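Local structure of activator of Hsp90 ATPase homologue 1/2-like C-terminal domain-containing protein (Enterococcus faecalis, 2NN5) at residues D141-S146 / N173-K178; T50-L55 / Y95-Y100. The protein is of unknown function but belongs to the AHA1 family, named after an activator of the Hsp90 ATPase, and binds magnesium ions. One frame throughout, in Å; residues are numbered along the deposited sequence.

Contact 1. Residues D141-S146 / N173-K178; sequences DIAGWS and NHYLEK
The phenol oxygen of Tyr175 is approached by two side chains: Asp27, whose OD2 is hydrogen-bonded to it, and Ser146, whose OG, in one of two serine conformers, comes within 2.8 Å of Tyr175 OH, a closeness that depends on that copy. Tyrosine suits this place because its ring can be buried against apolar groups while its polar end still finds partners. Tyr175 leaves helix 173-178 with CG beside the backbone N and anti to the carbonyl carbon (chi1 -73°), which carries the ring across to helix 141-146. There Ile142 meets one face: its CG2 methyl stands 3.8 Å from the ring centroid and 20° off the normal, a CH-pi contact, with Tyr175 CD1 as its closest atom at 3.6 Å. On the CD2 side the ring runs close to the main chain, Ala143 CA lying 3.7 Å from Tyr175 CD2. The small alanine lets the ring come this near, and its CB adds a further contact with Tyr175 CD2 at 3.9 Å. The helix axes approach to 9.1 Å at 126°, between crossed and antiparallel. Beyond the ring, Ile142 also touches Leu179 of the C-terminal helix and Leu130 of strand 121-130. Helix 138-157 thus meets both strand 121-130 of the sheet and helix 168-182, and its long course against a curved antiparallel sheet is characteristic of the helix-grip fold of the SRPBCC superfamily.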
loop_
_atom_site.group_PDB
_atom_site.type_symbol
_atom_site.label_atom_id
_atom_site.label_comp_id
_atom_site.label_asym_id
_atom_site.label_seq_id
_atom_site.Cartn_x
_atom_site.Cartn_y
_atom_site.Cartn_z
ATOM N N ASP A 141 -10.841 -1.534 -0.747
ATOM C CA ASP A 141 -9.589 -0.954 -1.231
ATOM C C ASP A 141 -8.541 -1.026 -0.133
ATOM O O ASP A 141 -7.388 -1.424 -0.429
ATOM C CB ASP A 141 -9.813 0.482 -1.652
ATOM C CG ASP A 141 -8.597 1.064 -2.314
ATOM O OD1 ASP A 141 -8.413 0.808 -3.536
ATOM O OD2 ASP A 141 -7.796 1.723 -1.615
ATOM N N ILE A 142 -8.908 -0.673 1.123
ATOM C CA ILE A 142 -8.002 -0.807 2.268
ATOM C C ILE A 142 -7.537 -2.251 2.476
ATOM O O ILE A 142 -6.325 -2.484 2.704
ATOM C CB ILE A 142 -8.660 -0.225 3.530
ATOM C CG1 ILE A 142 -8.787 1.314 3.367
ATOM C CG2 ILE A 142 -7.839 -0.582 4.763
ATOM C CD1 ILE A 142 -9.746 1.984 4.390
ATOM N N ALA A 143 -8.456 -3.220 2.364
ATOM C CA ALA A 143 -8.080 -4.637 2.477
ATOM C C ALA A 143 -7.047 -4.952 1.414
ATOM O O ALA A 143 -6.043 -5.605 1.686
ATOM C CB ALA A 143 -9.323 -5.493 2.296
ATOM N N GLY A 144 -7.278 -4.480 0.181
ATOM C CA GLY A 144 -6.316 -4.759 -0.900
ATOM C C GLY A 144 -4.929 -4.201 -0.596
ATOM O O GLY A 144 -3.918 -4.864 -0.810
ATOM N N TRP A 145 -4.871 -2.957 -0.095
ATOM C CA TRP A 145 -3.580 -2.390 0.269
ATOM C C TRP A 145 -2.907 -3.155 1.399
ATOM O O TRP A 145 -1.689 -3.373 1.355
ATOM C CB TRP A 145 -3.727 -0.909 0.675
ATOM C CG TRP A 145 -3.820 -0.056 -0.570
ATOM C CD1 TRP A 145 -4.896 0.647 -1.045
ATOM C CD2 TRP A 145 -2.765 0.096 -1.547
ATOM N NE1 TRP A 145 -4.565 1.250 -2.253
ATOM C CE2 TRP A 145 -3.266 0.937 -2.576
ATOM C CE3 TRP A 145 -1.413 -0.309 -1.599
ATOM C CZ2 TRP A 145 -2.477 1.312 -3.677
ATOM C CZ3 TRP A 145 -0.644 0.046 -2.715
ATOM C CH2 TRP A 145 -1.170 0.856 -3.712
ATOM N N SER A 146 -3.671 -3.576 2.406
ATOM C CA SER A 146 -3.055 -4.312 3.509
ATOM C C SER A 146 -2.395 -5.591 2.987
ATOM O O SER A 146 -1.270 -5.943 3.421
ATOM C CB SER A 146 -4.116 -4.604 4.570
ATOM O OG SER A 146 -4.523 -3.373 5.143
ATOM N N ASN A 173 -14.170 -8.101 5.448
ATOM C CA ASN A 173 -15.077 -7.923 6.564
ATOM C C ASN A 173 -14.424 -7.219 7.782
ATOM O O ASN A 173 -15.042 -6.342 8.425
ATOM C CB ASN A 173 -15.726 -9.240 6.976
ATOM C CG ASN A 173 -16.654 -9.053 8.142
ATOM O OD1 ASN A 173 -16.325 -9.413 9.293
ATOM N ND2 ASN A 173 -17.773 -8.384 7.890
ATOM N N HIS A 174 -13.175 -7.584 8.079
ATOM C CA HIS A 174 -12.471 -6.888 9.142
ATOM C C HIS A 174 -12.438 -5.387 8.911
ATOM O O HIS A 174 -12.732 -4.598 9.805
ATOM C CB HIS A 174 -11.059 -7.400 9.237
ATOM C CG HIS A 174 -10.222 -6.643 10.213
ATOM N ND1 HIS A 174 -9.287 -5.698 9.845
ATOM C CD2 HIS A 174 -10.125 -6.752 11.552
ATOM C CE1 HIS A 174 -8.650 -5.259 10.917
ATOM N NE2 HIS A 174 -9.182 -5.845 11.974
ATOM N N TYR A 175 -12.109 -4.997 7.682
ATOM C CA TYR A 175 -12.050 -3.587 7.384
ATOM C C TYR A 175 -13.415 -2.930 7.282
ATOM O O TYR A 175 -13.553 -1.760 7.651
ATOM C CB TYR A 175 -11.175 -3.303 6.163
ATOM C CG TYR A 175 -9.690 -3.499 6.519
ATOM C CD1 TYR A 175 -9.068 -2.657 7.419
ATOM C CD2 TYR A 175 -8.990 -4.555 6.024
ATOM C CE1 TYR A 175 -7.724 -2.815 7.789
ATOM C CE2 TYR A 175 -7.645 -4.750 6.362
ATOM C CZ TYR A 175 -7.007 -3.903 7.256
ATOM O OH TYR A 175 -5.686 -4.156 7.610
ATOM N N LEU A 176 -14.424 -3.692 6.857
ATOM C CA LEU A 176 -15.788 -3.183 6.897
ATOM C C LEU A 176 -16.143 -2.781 8.341
ATOM O O LEU A 176 -16.718 -1.730 8.551
ATOM C CB LEU A 176 -16.801 -4.215 6.378
ATOM C CG LEU A 176 -18.263 -3.734 6.339
ATOM C CD1 LEU A 176 -18.424 -2.377 5.661
ATOM C CD2 LEU A 176 -19.157 -4.802 5.656
ATOM N N GLU A 177 -15.813 -3.648 9.316
ATOM C CA GLU A 177 -16.187 -3.346 10.712
ATOM C C GLU A 177 -15.396 -2.125 11.225
ATOM O O GLU A 177 -15.931 -1.278 11.977
ATOM C CB GLU A 177 -15.916 -4.563 11.621
ATOM C CG GLU A 177 -16.798 -5.723 11.320
ATOM C CD GLU A 177 -16.290 -7.017 11.980
ATOM O OE1 GLU A 177 -15.082 -7.117 12.411
ATOM O OE2 GLU A 177 -17.114 -7.941 12.060
ATOM N N LYS A 178 -14.119 -2.012 10.820
ATOM C CA LYS A 178 -13.331 -0.831 11.248
ATOM C C LYS A 178 -13.993 0.455 10.716
ATOM O O LYS A 178 -14.084 1.433 11.444
ATOM C CB LYS A 178 -11.885 -0.914 10.714
ATOM C CG LYS A 178 -11.042 -1.918 11.481
ATOM C CD LYS A 178 -10.653 -1.338 12.881
ATOM C CE LYS A 178 -9.597 -2.225 13.525
ATOM N NZ LYS A 178 -9.109 -1.653 14.826
#

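Contact 2. Residues T50-L55 / Y95-Y100; sequences TIWRYL and YAEEKY
Trp52 reaches out of helix 50-55 and lays its indole against the backbone of the turn at 95-100. Glu98 N sits over the centre of one indole face, 3.2 Å from Trp52 CD2. On that face Glu98 also places its CG methylene 4.0 Å from the centroid of the five-membered ring, in a CH-pi contact. The far end of the indole is met near its plane by Tyr100 O, 3.4 Å from Trp52 CH2. Tyr95 offers its face to the indole edge in an offset edge-to-face pair, planes at 66°, with Tyr95 CE1 3.6 Å from Trp52 CZ2. Tryptophan suits the site: its broad ring spans the turn, while NE1 donates to a water 2.9 Å away that also bonds to Tyr95 OH. With CG anti to the backbone N (chi1 180°), the indole extends toward the turn. The turn joins antiparallel strands 86-96 and 100-105 as a type II beta turn at Glu97 and Glu98, Glu98 taking a positive phi of 65°. Ala96 O accepts from both Lys99 N and Tyr100 N, in a classic beta bulge. Farther out, Leu101 touches both Trp52 and Tyr95, and Leu114 of strand 108-116 packs against Ile51, Trp52 and Leu55.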
loop_
_atom_site.group_PDB
_atom_site.type_symbol
_atom_site.label_atom_id
_atom_site.label_comp_id
_atom_site.label_asym_id
_atom_site.label_seq_id
_atom_site.Cartn_x
_atom_site.Cartn_y
_atom_site.Cartn_z
ATOM N N THR A 50 16.961 0.340 -0.470
ATOM C CA THR A 50 16.502 -0.916 -1.096
ATOM C C THR A 50 14.982 -0.856 -1.321
ATOM O O THR A 50 14.503 -1.227 -2.370
ATOM C CB THR A 50 16.882 -2.070 -0.185
ATOM O OG1 THR A 50 18.316 -2.243 -0.222
ATOM C CG2 THR A 50 16.231 -3.340 -0.640
ATOM N N ILE A 51 14.240 -0.448 -0.283
ATOM C CA ILE A 51 12.792 -0.490 -0.395
ATOM C C ILE A 51 12.333 0.495 -1.468
ATOM O O ILE A 51 11.372 0.231 -2.189
ATOM C CB ILE A 51 12.178 -0.183 0.968
ATOM C CG1 ILE A 51 12.518 -1.332 1.926
ATOM C CG2 ILE A 51 10.666 0.036 0.805
ATOM C CD1 ILE A 51 12.391 -0.945 3.355
ATOM N N TRP A 52 13.018 1.633 -1.609
ATOM C CA TRP A 52 12.643 2.623 -2.633
ATOM C C TRP A 52 12.622 2.004 -4.043
ATOM O O TRP A 52 11.797 2.403 -4.887
ATOM C CB TRP A 52 13.637 3.778 -2.599
ATOM C CG TRP A 52 13.366 4.830 -3.586
ATOM C CD1 TRP A 52 14.105 5.103 -4.717
ATOM C CD2 TRP A 52 12.334 5.825 -3.525
ATOM N NE1 TRP A 52 13.584 6.199 -5.352
ATOM C CE2 TRP A 52 12.493 6.667 -4.649
ATOM C CE3 TRP A 52 11.262 6.070 -2.640
ATOM C CZ2 TRP A 52 11.600 7.747 -4.923
ATOM C CZ3 TRP A 52 10.399 7.154 -2.898
ATOM C CH2 TRP A 52 10.596 7.974 -4.005
ATOM N N ARG A 53 13.491 1.036 -4.301
ATOM C CA ARG A 53 13.529 0.435 -5.641
ATOM C C ARG A 53 12.230 -0.297 -5.917
ATOM O O ARG A 53 11.845 -0.390 -7.067
ATOM C CB ARG A 53 14.717 -0.515 -5.815
ATOM C CG ARG A 53 16.073 0.244 -5.553
ATOM C CD ARG A 53 17.311 -0.633 -5.812
ATOM N NE ARG A 53 17.256 -1.115 -7.181
ATOM C CZ ARG A 53 17.994 -2.127 -7.662
ATOM N NH1 ARG A 53 17.825 -2.506 -8.924
ATOM N NH2 ARG A 53 18.885 -2.734 -6.863
ATOM N N TYR A 54 11.567 -0.833 -4.868
ATOM C CA TYR A 54 10.321 -1.550 -5.084
ATOM C C TYR A 54 9.154 -0.615 -5.393
ATOM O O TYR A 54 8.086 -1.104 -5.781
ATOM C CB TYR A 54 10.003 -2.424 -3.853
ATOM C CG TYR A 54 10.938 -3.617 -3.796
ATOM C CD1 TYR A 54 12.217 -3.479 -3.236
ATOM C CD2 TYR A 54 10.543 -4.867 -4.285
ATOM C CE1 TYR A 54 13.113 -4.542 -3.223
ATOM C CE2 TYR A 54 11.413 -5.953 -4.226
ATOM C CZ TYR A 54 12.689 -5.777 -3.699
ATOM O OH TYR A 54 13.576 -6.846 -3.677
ATOM N N LEU A 55 9.365 0.699 -5.223
ATOM C CA LEU A 55 8.326 1.655 -5.599
ATOM C C LEU A 55 8.614 2.312 -6.951
ATOM O O LEU A 55 7.788 3.082 -7.433
ATOM C CB LEU A 55 8.235 2.804 -4.571
ATOM C CG LEU A 55 7.886 2.352 -3.158
ATOM C CD1 LEU A 55 8.025 3.477 -2.131
ATOM C CD2 LEU A 55 6.492 1.832 -3.133
ATOM N N TYR A 95 7.244 13.605 -4.524
ATOM C CA TYR A 95 8.342 12.725 -4.881
ATOM C C TYR A 95 9.629 13.225 -4.243
ATOM O O TYR A 95 10.033 14.344 -4.515
ATOM C CB TYR A 95 8.515 12.709 -6.415
ATOM C CG TYR A 95 9.559 11.730 -6.890
ATOM C CD1 TYR A 95 9.221 10.423 -7.278
ATOM C CD2 TYR A 95 10.901 12.119 -7.021
ATOM C CE1 TYR A 95 10.204 9.513 -7.747
ATOM C CE2 TYR A 95 11.866 11.226 -7.476
ATOM C CZ TYR A 95 11.509 9.944 -7.855
ATOM O OH TYR A 95 12.446 9.051 -8.308
ATOM N N ALA A 96 10.211 12.418 -3.350
ATOM C CA ALA A 96 11.548 12.719 -2.826
ATOM C C ALA A 96 12.324 11.420 -2.815
ATOM O O ALA A 96 11.980 10.512 -2.087
ATOM C CB ALA A 96 11.476 13.324 -1.437
ATOM N N GLU A 97 13.351 11.340 -3.668
ATOM C CA GLU A 97 14.148 10.138 -3.822
ATOM C C GLU A 97 14.510 9.511 -2.496
ATOM O O GLU A 97 15.127 10.155 -1.619
ATOM C CB GLU A 97 15.426 10.492 -4.580
ATOM C CG GLU A 97 16.270 9.329 -5.027
ATOM C CD GLU A 97 17.484 9.806 -5.794
ATOM O OE1 GLU A 97 18.395 8.996 -6.028
ATOM O OE2 GLU A 97 17.523 11.021 -6.151
ATOM N N GLU A 98 14.145 8.246 -2.336
ATOM C CA GLU A 98 14.487 7.411 -1.164
ATOM C C GLU A 98 13.874 7.896 0.147
ATOM O O GLU A 98 14.304 7.463 1.228
ATOM C CB GLU A 98 16.023 7.165 -1.043
ATOM C CG GLU A 98 16.568 6.498 -2.284
ATOM C CD GLU A 98 18.089 6.443 -2.371
ATOM O OE1 GLU A 98 18.785 7.247 -1.711
ATOM O OE2 GLU A 98 18.580 5.547 -3.098
ATOM N N LYS A 99 12.831 8.735 0.052
ATOM C CA LYS A 99 12.222 9.336 1.228
ATOM C C LYS A 99 10.689 9.186 1.201
ATOM O O LYS A 99 10.096 8.660 2.133
ATOM C CB LYS A 99 12.599 10.835 1.294
ATOM C CG LYS A 99 14.110 11.183 1.548
ATOM C CD LYS A 99 14.330 12.708 1.626
ATOM C CE LYS A 99 14.862 13.429 0.325
ATOM N NZ LYS A 99 15.699 12.724 -0.767
ATOM N N TYR A 100 10.057 9.723 0.155
ATOM C CA TYR A 100 8.582 9.642 0.105
ATOM C C TYR A 100 8.034 9.724 -1.295
ATOM O O TYR A 100 8.711 10.207 -2.208
ATOM C CB TYR A 100 7.875 10.664 0.993
ATOM C CG TYR A 100 8.270 12.081 0.735
ATOM C CD1 TYR A 100 9.162 12.759 1.598
ATOM C CD2 TYR A 100 7.738 12.789 -0.334
ATOM C CE1 TYR A 100 9.516 14.132 1.361
ATOM C CE2 TYR A 100 8.075 14.143 -0.568
ATOM C CZ TYR A 100 8.960 14.805 0.271
ATOM O OH TYR A 100 9.280 16.128 -0.029
HETATM O O HOH W 1 14.895 6.979 -7.817
#

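Overall arrangement
From the N terminus, the chain passes through helix 16-23 and strands 28-32 and 35-44 before reaching helix 48-56, where contact 2 begins. Helix 58-64 and strands 68-72 and 78-83 follow, and strand 86-96 brings the chain back to close contact 2, joining helix 48-56 to the hairpin turn between two inner strands of the sheet. Strands 100-105, 108-116 and 121-130 then lead to helix 138-157. Contact 1 closes a second, wholly later loop, which contains Glu164, a magnesium ligand of this protein, though unoccupied in this chain, and ties the long helix to helix 168-182. The loops are in series; the contact centres lie about 25 Å apart, on opposite sides of the chain's centre.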